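Local structure of glycosyl transferase family 8 (Streptococcus pneumoniae, 5GVV) at residues K5-F10 and V97-V102; L55-G60 and V257-W262; L128-S133 and G144-N149; L283-C288 and A308-A313; W287-I292 and L347-D352. The protein transfers galactose from UDP-galactose to the terminal glucose of already glycosylated PsrP, a pneumococcal serine-rich repeat protein, in the third step of its O-glycosylation. All blocks are in the same frame, centred on the assembly; numbering follows the deposited sequence.

Contact 1: residues K5-F10 and V97-V102; sequences KRAVVF and VTEDKV
The CG2 methyl of Val-102 rests against both Ala-7 and Val-9. Val-102 CG2 lies 3.9 Å from Ala-7 CB and 3.4 Å from Ala-7 O. Val-9 CG1 meets the same methyl, Val-102 CG2, at 3.8 Å, and the two valine side chains cross obliquely. The first torsion of Val-102 sets CG2 anti to the backbone N (chi1 60° for CG1), and this branch is the one used. Glu-99 adds aliphatic contact. Its chain is bent at chi2 and curves round the Ala-7 methyl, CB through OE1 all near it, with Glu-99 CG 3.9 Å from Ala-7 CB.

No direct hydrogen bond joins the two segments. Val-102 CA makes a CA-H...O contact of 3.6 Å with Ala-7 O. One water joins the backbones before the strands pair fully. It accepts from Ala-7 N at 3.3 Å. The same water donates to Lys-101 O at 3.0 Å. The Glu-99 carboxylate is bonded outside the two segments: OE1 to the Tyr-37 hydroxyl, OE2 in a salt bridge with Lys-35.

Strands 6-11 and 101-105 are parallel neighbours in the central sheet of the GT-A fold, and the backbones of Ala-7 and Leu-103 are hydrogen-bonded. On its other side strand 6-11 pairs with strand 34-40. Helix 17-30 covers Val-8 and Phe-10, while Val-9 also packs on Ile-93 and Leu-39.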
# COMPACT_ATOMS: atom_id res chain seq x y z
N LYS A 5 -3.13 4.61 28.93
CA LYS A 5 -3.16 4.04 27.58
C LYS A 5 -4.19 2.92 27.43
O LYS A 5 -4.38 2.10 28.34
CB LYS A 5 -1.79 3.51 27.18
CG LYS A 5 -0.73 4.56 26.90
CD LYS A 5 0.52 3.90 26.32
CE LYS A 5 1.64 4.89 26.07
NZ LYS A 5 2.20 5.44 27.34
N ARG A 6 -4.84 2.88 26.27
CA ARG A 6 -5.80 1.82 25.97
C ARG A 6 -5.18 0.82 24.98
O ARG A 6 -4.76 1.20 23.89
CB ARG A 6 -7.10 2.41 25.39
CG ARG A 6 -7.96 3.17 26.41
CD ARG A 6 -7.47 4.61 26.63
NE ARG A 6 -7.54 5.41 25.41
CZ ARG A 6 -8.63 6.04 24.99
NH1 ARG A 6 -8.61 6.75 23.87
NH2 ARG A 6 -9.76 5.97 25.69
N ALA A 7 -5.13 -0.45 25.38
CA ALA A 7 -4.47 -1.48 24.57
C ALA A 7 -5.34 -2.03 23.43
O ALA A 7 -6.48 -2.46 23.65
CB ALA A 7 -3.99 -2.61 25.46
N VAL A 8 -4.78 -2.03 22.22
CA VAL A 8 -5.49 -2.48 21.02
C VAL A 8 -4.55 -3.36 20.19
O VAL A 8 -3.37 -3.05 20.07
CB VAL A 8 -5.93 -1.28 20.16
CG1 VAL A 8 -6.62 -1.75 18.88
CG2 VAL A 8 -6.86 -0.37 20.95
N VAL A 9 -5.07 -4.45 19.64
CA VAL A 9 -4.22 -5.34 18.85
C VAL A 9 -4.78 -5.62 17.45
O VAL A 9 -5.97 -5.93 17.30
CB VAL A 9 -3.87 -6.66 19.61
CG1 VAL A 9 -5.13 -7.37 20.07
CG2 VAL A 9 -3.03 -7.57 18.75
N PHE A 10 -3.94 -5.45 16.43
CA PHE A 10 -4.27 -5.85 15.06
C PHE A 10 -3.37 -7.01 14.67
O PHE A 10 -2.36 -7.28 15.34
CB PHE A 10 -4.03 -4.71 14.07
CG PHE A 10 -4.95 -3.52 14.24
CD1 PHE A 10 -4.63 -2.51 15.15
CD2 PHE A 10 -6.09 -3.39 13.47
CE1 PHE A 10 -5.46 -1.41 15.31
CE2 PHE A 10 -6.93 -2.28 13.61
CZ PHE A 10 -6.61 -1.29 14.53
N VAL A 97 0.75 -9.36 24.51
CA VAL A 97 0.08 -8.28 25.24
C VAL A 97 0.26 -8.42 26.75
O VAL A 97 0.02 -9.50 27.31
CB VAL A 97 -1.42 -8.22 24.89
CG1 VAL A 97 -2.09 -7.03 25.56
CG2 VAL A 97 -1.60 -8.15 23.38
N THR A 98 0.67 -7.34 27.42
CA THR A 98 0.97 -7.38 28.85
C THR A 98 -0.20 -6.87 29.68
O THR A 98 -0.24 -7.06 30.90
CB THR A 98 2.22 -6.54 29.19
OG1 THR A 98 1.95 -5.15 28.93
CG2 THR A 98 3.40 -6.98 28.35
N GLU A 99 -1.16 -6.23 29.02
CA GLU A 99 -2.33 -5.70 29.72
C GLU A 99 -3.35 -6.80 30.01
O GLU A 99 -3.43 -7.79 29.29
CB GLU A 99 -2.97 -4.56 28.92
CG GLU A 99 -2.17 -3.26 28.90
CD GLU A 99 -0.96 -3.31 27.98
OE1 GLU A 99 -0.87 -4.22 27.13
OE2 GLU A 99 -0.09 -2.42 28.10
N ASP A 100 -4.11 -6.63 31.09
CA ASP A 100 -5.10 -7.63 31.47
C ASP A 100 -6.31 -7.61 30.52
O ASP A 100 -6.99 -8.63 30.36
CB ASP A 100 -5.53 -7.44 32.92
CG ASP A 100 -4.38 -7.58 33.91
OD1 ASP A 100 -3.40 -8.30 33.59
OD2 ASP A 100 -4.45 -6.97 35.00
N LYS A 101 -6.56 -6.46 29.90
CA LYS A 101 -7.63 -6.35 28.90
C LYS A 101 -7.14 -5.67 27.63
O LYS A 101 -6.33 -4.73 27.68
CB LYS A 101 -8.84 -5.60 29.47
CG LYS A 101 -9.98 -5.41 28.48
CD LYS A 101 -11.28 -4.98 29.15
CE LYS A 101 -11.14 -3.66 29.89
NZ LYS A 101 -12.48 -3.10 30.28
N VAL A 102 -7.60 -6.17 26.48
CA VAL A 102 -7.19 -5.63 25.19
C VAL A 102 -8.30 -5.78 24.14
O VAL A 102 -9.09 -6.73 24.19
CB VAL A 102 -5.86 -6.29 24.72
CG1 VAL A 102 -6.03 -7.79 24.56
CG2 VAL A 102 -5.36 -5.66 23.42
O HOH W 1 -6.70 -1.81 27.90

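Contact 2: residues L55-G60 and V257-W262; sequences LQEMGG and VILNEW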
# COMPACT_ATOMS: atom_id res chain seq x y z
N LEU A 55 1.96 7.54 16.95
CA LEU A 55 1.23 7.01 18.09
C LEU A 55 1.70 7.65 19.39
O LEU A 55 0.88 8.00 20.25
CB LEU A 55 1.37 5.49 18.17
CG LEU A 55 0.23 4.67 17.57
CD1 LEU A 55 -1.07 4.94 18.31
CD2 LEU A 55 0.06 4.98 16.09
N GLN A 56 3.01 7.81 19.53
CA GLN A 56 3.58 8.42 20.73
C GLN A 56 3.19 9.89 20.88
O GLN A 56 2.93 10.37 21.99
CB GLN A 56 5.11 8.28 20.72
CG GLN A 56 5.58 6.82 20.84
CD GLN A 56 7.08 6.68 20.76
OE1 GLN A 56 7.78 7.64 20.42
NE2 GLN A 56 7.59 5.49 21.07
N GLU A 57 3.14 10.61 19.76
CA GLU A 57 2.76 12.01 19.77
C GLU A 57 1.31 12.18 20.20
O GLU A 57 0.92 13.25 20.69
CB GLU A 57 3.03 12.65 18.40
CG GLU A 57 4.51 12.82 18.10
CD GLU A 57 4.80 13.38 16.72
OE1 GLU A 57 3.93 13.30 15.83
OE2 GLU A 57 5.93 13.88 16.51
N MSE A 58 0.54 11.14 20.05
CA MSE A 58 -0.86 11.15 20.43
C MSE A 58 -1.02 10.52 21.82
O MSE A 58 -2.13 10.27 22.24
CB MSE A 58 -1.75 10.51 19.37
CG MSE A 58 -1.76 11.31 18.06
SE MSE A 58 -3.02 10.37 16.85
CE MSE A 58 -2.30 8.69 16.33
N GLY A 59 0.09 10.28 22.51
CA GLY A 59 0.09 9.77 23.87
C GLY A 59 0.01 8.26 23.97
O GLY A 59 -0.37 7.73 25.02
N GLY A 60 0.38 7.56 22.90
CA GLY A 60 0.31 6.11 22.90
C GLY A 60 1.62 5.47 22.47
O GLY A 60 2.68 6.06 22.66
N VAL A 257 -3.26 15.12 8.87
CA VAL A 257 -4.62 15.52 9.21
C VAL A 257 -5.00 15.01 10.60
O VAL A 257 -5.57 15.73 11.42
CB VAL A 257 -5.65 15.00 8.20
CG1 VAL A 257 -7.08 15.22 8.71
CG2 VAL A 257 -5.46 15.66 6.85
N ILE A 258 -4.67 13.74 10.85
CA ILE A 258 -5.02 13.10 12.11
C ILE A 258 -4.28 13.75 13.28
O ILE A 258 -4.87 14.06 14.31
CB ILE A 258 -4.71 11.59 12.07
CG1 ILE A 258 -5.52 10.92 10.95
CG2 ILE A 258 -4.98 10.93 13.43
CD1 ILE A 258 -5.12 9.49 10.66
N LEU A 259 -2.97 13.95 13.10
CA LEU A 259 -2.15 14.58 14.13
C LEU A 259 -2.57 16.03 14.38
O LEU A 259 -2.61 16.48 15.53
CB LEU A 259 -0.67 14.51 13.74
CG LEU A 259 -0.08 13.10 13.70
CD1 LEU A 259 1.25 13.09 12.97
CD2 LEU A 259 0.08 12.54 15.11
N ASN A 260 -2.89 16.76 13.31
CA ASN A 260 -3.31 18.15 13.44
C ASN A 260 -4.60 18.35 14.25
O ASN A 260 -4.74 19.35 14.96
CB ASN A 260 -3.47 18.80 12.06
CG ASN A 260 -4.09 20.18 12.13
OD1 ASN A 260 -5.31 20.34 12.07
ND2 ASN A 260 -3.24 21.19 12.27
N GLU A 261 -5.54 17.42 14.12
CA GLU A 261 -6.78 17.47 14.90
C GLU A 261 -6.49 17.36 16.39
O GLU A 261 -7.04 18.13 17.19
CB GLU A 261 -7.73 16.36 14.47
CG GLU A 261 -8.27 16.50 13.06
CD GLU A 261 -9.43 17.48 12.97
OE1 GLU A 261 -9.97 17.87 14.02
OE2 GLU A 261 -9.81 17.84 11.83
N TRP A 262 -5.65 16.41 16.77
CA TRP A 262 -5.28 16.22 18.16
C TRP A 262 -4.42 17.38 18.67
O TRP A 262 -4.64 17.88 19.77
CB TRP A 262 -4.55 14.89 18.36
CG TRP A 262 -5.45 13.70 18.22
CD1 TRP A 262 -5.41 12.75 17.23
CD2 TRP A 262 -6.55 13.35 19.07
NE1 TRP A 262 -6.41 11.83 17.43
CE2 TRP A 262 -7.12 12.17 18.55
CE3 TRP A 262 -7.09 13.92 20.22
CZ2 TRP A 262 -8.22 11.55 19.15
CZ3 TRP A 262 -8.18 13.30 20.82
CH2 TRP A 262 -8.74 12.13 20.28
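Met-58, a selenomethionine, reaches across to Trp-262, Leu-259 and Ile-258. Its CG stands anti to the carbonyl carbon. The next torsion is extended (chi2 -178°) and carries the selenium out toward helix 255-263. The last one is bent: chi3 -69° turns CE away from the indole, and SE makes the contact. Met-58 SE is 3.4 Å from Trp-262 CD1. Met-58 SE lies 4.2 Å from the centroid of the five-membered ring of Trp-262. The direction is 52° off the ring normal, an oblique Met-aromatic contact. The two side chains cross at about a right angle.

Leu-259 meets the CG of Met-58, and Ile-258 the selenium. Leu-259 CD2 touches Met-58 CG at 3.7 Å, again with the side chains crossing at about a right angle. Ile-258 brings its CG2 branch to 4.0 Å from Met-58 SE. Glu-57 is extended beyond CG and lays OE1 against both methyls of Leu-259, with Glu-57 OE1 3.9 Å from Leu-259 CD1.

The end of helix 45-57 presents Met-58. Gly-59, with positive phi, is the C-prime residue of a Schellman motif. Gly-60 N bonds to Leu-55 O at 2.7 Å, and Gly-59 N bonds to Gln-56 O.

Trp-262 NE1 is satisfied by Cys-28 O of helix 17-30, which also packs on Met-58. The two segments share no hydrogen bond. The contact is mainly apolar packing. The selenium stands in for the methionine sulfur, and the native contact would be a sulfur-aromatic one.

Contact 3: residues L128-S133 and G144-N149; sequences LAAARS and GVLLIN
Ala-129 and Leu-147 form an antiparallel hydrogen-bonded pair between strands that run at 168° to each other, with Ala-129 N to Leu-147 O at 2.8 Å and Leu-147 N to Ala-129 O at 3.0 Å. The side chains alternate between the faces of the sheet. The Ala-129 methyl sits beside Leu-147, CB to CB at 3.9 Å, on one face. Leu-128 and Ile-148, the neighbouring non-hydrogen-bonded pair, are on the other. Leu-146 supplies its CD2 methyl to two partners. Leu-146 CD2 is 3.7 Å from Ala-130 CB. The same methyl, Leu-146 CD2, is 3.9 Å from Leu-128 CD1. Leu-128 CG sits between its backbone N and carbonyl carbon (chi1 65°), and from there the CD1 branch reaches Leu-146.

The pair belongs to the mixed sheet of the GT-A domain. Strand 128-131 also pairs with the parallel strand 189-192, and strand 145-149 with the antiparallel strand 101-105. Val-145 packs on Leu-103 and Leu-105, close to the manganese ligands Asp-106 and His-227.

Leu-128 CA also comes to 3.1 Å from Leu-147 O, a CA-H...O contact. Beyond Ala-130 a water takes the place of the next direct bond. It accepts from Ala-131 N at 2.7 Å and donates to Val-145 O.

Trp-153 of helix 150-155 covers Leu-128 and Ile-148. Asn-149 is the N-cap of that helix, its OD1 bonded to Lys-152 N.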
# COMPACT_ATOMS: atom_id res chain seq x y z
N LEU A 128 -14.33 -13.05 26.97
CA LEU A 128 -14.35 -11.96 26.00
C LEU A 128 -15.73 -11.33 25.83
O LEU A 128 -16.72 -11.81 26.39
CB LEU A 128 -13.83 -12.45 24.64
CG LEU A 128 -14.63 -13.50 23.87
CD1 LEU A 128 -15.68 -12.88 22.94
CD2 LEU A 128 -13.71 -14.41 23.07
N ALA A 129 -15.77 -10.25 25.06
CA ALA A 129 -17.02 -9.65 24.62
C ALA A 129 -17.00 -9.54 23.10
O ALA A 129 -15.96 -9.23 22.51
CB ALA A 129 -17.21 -8.27 25.23
N ALA A 130 -18.13 -9.81 22.45
CA ALA A 130 -18.19 -9.78 20.99
C ALA A 130 -19.60 -9.50 20.49
O ALA A 130 -20.58 -9.72 21.21
CB ALA A 130 -17.67 -11.09 20.42
N ALA A 131 -19.72 -9.03 19.25
CA ALA A 131 -21.02 -8.82 18.63
C ALA A 131 -21.48 -10.09 17.92
O ALA A 131 -20.65 -10.90 17.50
CB ALA A 131 -20.97 -7.65 17.64
N ARG A 132 -22.79 -10.24 17.75
CA ARG A 132 -23.33 -11.39 17.05
C ARG A 132 -22.94 -11.36 15.58
O ARG A 132 -22.62 -10.31 15.04
CB ARG A 132 -24.86 -11.42 17.17
CG ARG A 132 -25.54 -10.23 16.52
CD ARG A 132 -27.03 -10.18 16.86
NE ARG A 132 -27.63 -8.91 16.47
CZ ARG A 132 -28.94 -8.67 16.50
NH1 ARG A 132 -29.78 -9.61 16.88
NH2 ARG A 132 -29.40 -7.49 16.13
N SER A 133 -22.99 -12.53 14.94
CA SER A 133 -22.63 -12.64 13.53
C SER A 133 -23.76 -12.19 12.61
O SER A 133 -24.88 -12.72 12.68
CB SER A 133 -22.21 -14.08 13.21
OG SER A 133 -21.96 -14.24 11.82
N GLY A 144 -14.22 -10.52 14.44
CA GLY A 144 -13.45 -9.37 13.97
C GLY A 144 -13.28 -8.26 14.99
O GLY A 144 -12.44 -7.37 14.81
N VAL A 145 -14.08 -8.28 16.04
CA VAL A 145 -13.95 -7.30 17.12
C VAL A 145 -14.09 -8.03 18.45
O VAL A 145 -15.18 -8.49 18.80
CB VAL A 145 -15.03 -6.21 17.05
CG1 VAL A 145 -14.91 -5.27 18.26
CG2 VAL A 145 -14.94 -5.43 15.75
N LEU A 146 -12.99 -8.15 19.18
CA LEU A 146 -13.00 -8.90 20.43
C LEU A 146 -12.44 -8.09 21.57
O LEU A 146 -11.26 -7.72 21.56
CB LEU A 146 -12.21 -10.20 20.28
CG LEU A 146 -12.73 -11.19 19.23
CD1 LEU A 146 -11.80 -12.37 19.08
CD2 LEU A 146 -14.12 -11.66 19.62
N LEU A 147 -13.29 -7.78 22.55
CA LEU A 147 -12.80 -7.24 23.81
C LEU A 147 -12.34 -8.43 24.64
O LEU A 147 -13.16 -9.24 25.07
CB LEU A 147 -13.88 -6.46 24.54
CG LEU A 147 -13.35 -5.71 25.76
CD1 LEU A 147 -12.12 -4.90 25.38
CD2 LEU A 147 -14.41 -4.82 26.36
N ILE A 148 -11.04 -8.54 24.86
CA ILE A 148 -10.45 -9.77 25.37
C ILE A 148 -9.96 -9.68 26.82
O ILE A 148 -9.25 -8.74 27.19
CB ILE A 148 -9.29 -10.22 24.45
CG1 ILE A 148 -9.83 -10.64 23.08
CG2 ILE A 148 -8.50 -11.36 25.08
CD1 ILE A 148 -8.76 -10.86 22.02
N ASN A 149 -10.36 -10.65 27.63
CA ASN A 149 -9.82 -10.80 28.98
C ASN A 149 -8.45 -11.47 28.87
O ASN A 149 -8.33 -12.69 29.04
CB ASN A 149 -10.78 -11.66 29.82
CG ASN A 149 -10.41 -11.68 31.30
OD1 ASN A 149 -9.26 -11.47 31.68
ND2 ASN A 149 -11.41 -11.95 32.14
O HOH W 2 -17.58 -9.04 17.59

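Contact 4: residues L283-C288 and A308-A313; sequences LTNSWC and AYTNMA
Two loops that follow neighbouring parallel strands of a Rossmann-like sheet meet here, with Leu-283 against Tyr-309 at one end and Trp-287 against Ala-313 at the other. Leu-283 CD1 lies over one face of the Tyr-309 ring, 4.0 Å from its centroid. The approach is 24° off the ring normal, a CH-pi contact offset toward the rim. The nearest ring atom is Tyr-309 CE1, 3.6 Å from Leu-283 CD1. The two side chains cross at about a right angle.

Ala-308 packs on the backbone of Thr-284. Ala-308 CB is 3.3 Å from Thr-284 O, and Ala-308 CA makes a CA-H...O contact with the same oxygen. A water donates to Thr-284 O at 2.8 Å. Its further links to Asn-285 ND2 and Tyr-309 N are too short to be trusted.

Asn-285 CG stands anti to the backbone N (chi1 -157°). ND2 packs on the methyl of Thr-310, with Asn-285 ND2 3.4 Å from Thr-310 CG2. Thr-284 OG1 donates to Ser-286 O at 2.7 Å, a bond within its own loop. Trp-287 CB touches Ala-313 CB at 3.6 Å.

Strands 278-283 and 302-307 lead into these loops. Helix 333-342 covers Leu-283 and Tyr-309 through Leu-336. Helix 314-317, for which Ala-313 is the N-cap, packs on Thr-284 and Trp-287.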
# COMPACT_ATOMS: atom_id res chain seq x y z
N LEU A 283 29.62 -9.51 10.89
CA LEU A 283 29.37 -10.41 9.78
C LEU A 283 29.34 -11.83 10.34
O LEU A 283 30.32 -12.28 10.94
CB LEU A 283 30.49 -10.29 8.74
CG LEU A 283 30.58 -11.33 7.63
CD1 LEU A 283 29.51 -11.12 6.57
CD2 LEU A 283 31.97 -11.32 6.99
N THR A 284 28.22 -12.52 10.17
CA THR A 284 28.09 -13.88 10.67
C THR A 284 27.70 -14.83 9.55
O THR A 284 27.11 -14.41 8.55
CB THR A 284 27.01 -13.96 11.77
OG1 THR A 284 26.89 -15.31 12.23
CG2 THR A 284 25.66 -13.50 11.22
N ASN A 285 28.04 -16.10 9.70
CA ASN A 285 27.47 -17.12 8.82
C ASN A 285 26.59 -18.06 9.64
O ASN A 285 25.90 -18.93 9.10
CB ASN A 285 28.56 -17.89 8.08
CG ASN A 285 28.06 -18.53 6.80
OD1 ASN A 285 27.93 -19.75 6.71
ND2 ASN A 285 27.75 -17.70 5.81
N SER A 286 26.61 -17.85 10.96
CA SER A 286 25.89 -18.71 11.89
C SER A 286 24.69 -17.99 12.50
O SER A 286 24.59 -16.76 12.43
CB SER A 286 26.82 -19.19 13.00
OG SER A 286 27.38 -18.09 13.72
N TRP A 287 23.79 -18.75 13.11
CA TRP A 287 22.60 -18.19 13.75
C TRP A 287 22.95 -17.46 15.03
O TRP A 287 22.30 -16.47 15.38
CB TRP A 287 21.57 -19.28 14.03
CG TRP A 287 22.03 -20.29 15.01
CD1 TRP A 287 22.75 -21.41 14.75
CD2 TRP A 287 21.80 -20.28 16.43
NE1 TRP A 287 23.00 -22.10 15.92
CE2 TRP A 287 22.42 -21.43 16.96
CE3 TRP A 287 21.14 -19.41 17.30
CZ2 TRP A 287 22.40 -21.73 18.32
CZ3 TRP A 287 21.12 -19.71 18.65
CH2 TRP A 287 21.74 -20.86 19.15
N CYS A 288 23.96 -17.94 15.75
CA CYS A 288 24.26 -17.36 17.05
C CYS A 288 25.27 -16.22 17.01
O CYS A 288 26.47 -16.43 16.84
CB CYS A 288 24.72 -18.42 18.06
SG CYS A 288 24.73 -17.79 19.76
N ALA A 308 25.05 -11.25 6.63
CA ALA A 308 25.39 -12.63 6.31
C ALA A 308 25.45 -12.76 4.80
O ALA A 308 24.85 -11.94 4.09
CB ALA A 308 24.38 -13.60 6.90
N TYR A 309 26.15 -13.77 4.32
CA TYR A 309 26.28 -14.00 2.88
C TYR A 309 25.28 -15.06 2.42
O TYR A 309 25.31 -15.50 1.28
CB TYR A 309 27.70 -14.48 2.54
CG TYR A 309 28.79 -13.44 2.71
CD1 TYR A 309 28.50 -12.08 2.79
CD2 TYR A 309 30.13 -13.83 2.79
CE1 TYR A 309 29.51 -11.14 2.94
CE2 TYR A 309 31.14 -12.89 2.95
CZ TYR A 309 30.82 -11.55 3.02
OH TYR A 309 31.83 -10.61 3.17
N THR A 310 24.38 -15.45 3.32
CA THR A 310 23.48 -16.57 3.05
C THR A 310 22.15 -16.35 3.76
O THR A 310 21.94 -15.31 4.39
CB THR A 310 24.12 -17.89 3.54
OG1 THR A 310 23.20 -18.98 3.36
CG2 THR A 310 24.48 -17.79 5.00
N ASN A 311 21.25 -17.33 3.65
CA ASN A 311 19.98 -17.28 4.38
C ASN A 311 20.21 -17.23 5.88
O ASN A 311 21.20 -17.78 6.38
CB ASN A 311 19.12 -18.51 4.05
CG ASN A 311 18.49 -18.43 2.68
OD1 ASN A 311 18.01 -17.38 2.26
ND2 ASN A 311 18.49 -19.55 1.97
N MSE A 312 19.31 -16.58 6.62
CA MSE A 312 19.48 -16.45 8.06
C MSE A 312 18.44 -17.25 8.82
O MSE A 312 17.31 -17.43 8.36
CB MSE A 312 19.42 -14.98 8.49
CG MSE A 312 20.66 -14.15 8.16
SE MSE A 312 20.29 -12.32 8.70
CE MSE A 312 22.07 -11.53 8.53
N ALA A 313 18.82 -17.73 10.00
CA ALA A 313 17.91 -18.47 10.87
C ALA A 313 16.89 -17.54 11.51
O ALA A 313 17.09 -16.32 11.55
CB ALA A 313 18.69 -19.20 11.94
O HOH W 3 27.41 -15.32 5.89
O HOH W 4 23.50 -16.85 8.63

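Contact 5: residues W287-I292 and L347-D352; sequences WCVEKI and LDLNHD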
# COMPACT_ATOMS: atom_id res chain seq x y z
N TRP A 287 23.79 -18.75 13.11
CA TRP A 287 22.60 -18.19 13.75
C TRP A 287 22.95 -17.46 15.03
O TRP A 287 22.30 -16.47 15.38
CB TRP A 287 21.57 -19.28 14.03
CG TRP A 287 22.03 -20.29 15.01
CD1 TRP A 287 22.75 -21.41 14.75
CD2 TRP A 287 21.80 -20.28 16.43
NE1 TRP A 287 23.00 -22.10 15.92
CE2 TRP A 287 22.42 -21.43 16.96
CE3 TRP A 287 21.14 -19.41 17.30
CZ2 TRP A 287 22.40 -21.73 18.32
CZ3 TRP A 287 21.12 -19.71 18.65
CH2 TRP A 287 21.74 -20.86 19.15
N CYS A 288 23.96 -17.94 15.75
CA CYS A 288 24.26 -17.36 17.05
C CYS A 288 25.27 -16.22 17.01
O CYS A 288 26.47 -16.43 16.84
CB CYS A 288 24.72 -18.42 18.06
SG CYS A 288 24.73 -17.79 19.76
N VAL A 289 24.73 -15.01 17.14
CA VAL A 289 25.53 -13.82 17.37
C VAL A 289 25.43 -13.60 18.88
O VAL A 289 24.34 -13.40 19.40
CB VAL A 289 24.98 -12.63 16.58
CG1 VAL A 289 25.83 -11.39 16.79
CG2 VAL A 289 24.90 -12.97 15.10
N GLU A 290 26.57 -13.68 19.57
CA GLU A 290 26.59 -13.70 21.04
C GLU A 290 25.94 -12.48 21.68
O GLU A 290 26.39 -11.35 21.48
CB GLU A 290 28.02 -13.87 21.56
CG GLU A 290 28.11 -13.98 23.08
CD GLU A 290 27.59 -15.30 23.60
OE1 GLU A 290 27.78 -16.33 22.91
OE2 GLU A 290 26.99 -15.32 24.70
N LYS A 291 24.88 -12.73 22.45
CA LYS A 291 24.21 -11.70 23.24
C LYS A 291 23.59 -10.56 22.42
O LYS A 291 23.31 -9.50 22.99
CB LYS A 291 25.16 -11.13 24.29
CG LYS A 291 25.55 -12.12 25.36
CD LYS A 291 24.35 -12.54 26.18
CE LYS A 291 24.75 -13.45 27.34
NZ LYS A 291 25.40 -14.71 26.88
N ILE A 292 23.36 -10.77 21.13
CA ILE A 292 22.84 -9.70 20.27
C ILE A 292 21.47 -9.15 20.70
O ILE A 292 21.23 -7.94 20.64
CB ILE A 292 22.84 -10.09 18.76
CG1 ILE A 292 22.49 -8.89 17.88
CG2 ILE A 292 21.87 -11.24 18.49
CD1 ILE A 292 23.42 -7.71 18.09
N LEU A 347 31.82 -5.44 15.87
CA LEU A 347 31.57 -6.37 16.98
C LEU A 347 31.80 -7.81 16.52
O LEU A 347 31.00 -8.37 15.77
CB LEU A 347 30.13 -6.22 17.50
CG LEU A 347 29.67 -4.85 18.00
CD1 LEU A 347 28.23 -4.91 18.49
CD2 LEU A 347 30.58 -4.35 19.08
N ASP A 348 32.90 -8.40 16.99
CA ASP A 348 33.24 -9.77 16.64
C ASP A 348 32.46 -10.72 17.54
O ASP A 348 32.99 -11.21 18.53
CB ASP A 348 34.74 -10.00 16.80
CG ASP A 348 35.24 -11.18 16.01
OD1 ASP A 348 34.41 -11.85 15.35
OD2 ASP A 348 36.46 -11.45 16.04
N LEU A 349 31.20 -10.98 17.18
CA LEU A 349 30.30 -11.73 18.05
C LEU A 349 29.88 -13.09 17.49
O LEU A 349 29.19 -13.85 18.17
CB LEU A 349 29.05 -10.91 18.34
CG LEU A 349 29.25 -9.48 18.84
CD1 LEU A 349 27.92 -8.79 19.08
CD2 LEU A 349 30.10 -9.47 20.08
N ASN A 350 30.29 -13.39 16.26
CA ASN A 350 29.85 -14.61 15.59
C ASN A 350 30.65 -15.84 16.01
O ASN A 350 31.86 -15.76 16.20
CB ASN A 350 29.90 -14.43 14.07
CG ASN A 350 31.26 -13.97 13.59
OD1 ASN A 350 31.77 -12.96 14.05
ND2 ASN A 350 31.85 -14.73 12.68
N HIS A 351 29.98 -16.98 16.11
CA HIS A 351 30.56 -18.19 16.69
C HIS A 351 31.32 -19.13 15.75
O HIS A 351 32.24 -19.83 16.18
CB HIS A 351 29.49 -18.97 17.47
CG HIS A 351 29.34 -18.53 18.89
ND1 HIS A 351 30.18 -18.95 19.90
CD2 HIS A 351 28.44 -17.70 19.48
CE1 HIS A 351 29.81 -18.41 21.04
NE2 HIS A 351 28.75 -17.64 20.82
N ASP A 352 30.95 -19.19 14.47
CA ASP A 352 31.63 -20.14 13.60
C ASP A 352 32.95 -19.59 13.05
O ASP A 352 33.42 -18.54 13.49
CB ASP A 352 30.73 -20.64 12.48
CG ASP A 352 30.94 -22.12 12.18
OD1 ASP A 352 31.92 -22.45 11.48
OD2 ASP A 352 30.14 -22.94 12.67
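Glu-290 OE1 takes a hydrogen bond of 2.7 Å from His-351 NE2. Asn-374 ND2 adds a weak bond to the same oxygen. Glu-290 OE1 lies in the plane of the imidazole, at its edge, while the carboxylate plane is turned 71° from the ring. The other oxygen, Glu-290 OE2, forms a salt bridge with Lys-291 NZ at 2.8 Å. The carboxylate is thus held at both oxygens. Glu-290 CG is anti to the backbone N and its chain bends at chi2, which sets CD on the side of the histidine. The nearby lysine would probably keep the glutamate charged.

The backbones meet at a single bridge, Val-289 with Asn-350. Glu-290 N bonds to Leu-349 O at 3.0 Å.

Cys-288 meets CD2, the ring atom of His-351 next to NE2. Cys-288 O is 3.5 Å from His-351 CD2, close to the ring plane. Cys-288 SG lies oblique to the ring, 3.7 Å from His-351 CD2. Val-289 CG1 packs on Leu-349 CB at 3.6 Å.

A type II turn from Val-289 to Ile-292 leads into helix 292-298, with Lys-291 as its N-cap. Strand 345-348 runs beside strands 278-283 and 369-372. Phe-372 packs on Glu-290 and Leu-349, and Leu-316 of helix 314-317 on Val-289.

Contacts 1 and 3 reach the same mixed sheet. A probable hydrogen bond of 2.7 Å from Ile-148 N to Val-102 O joins them. Contact 2 touches contact 1 through Lys-5, with Lys-5 CE 3.6 Å from Gly-59 O. Contact 3 comes nearest to the active site: the side chain of Val-145 is about 8 Å from the manganese. In contact 1 the side chain of Val-9 is about 10 Å from the bound UDP. Contacts 4 and 5 belong to the separate parallel sheet and share Trp-287 and Cys-288, their centres about 10 Å apart. Centres of contacts 3 and 4 are about 42 Å apart.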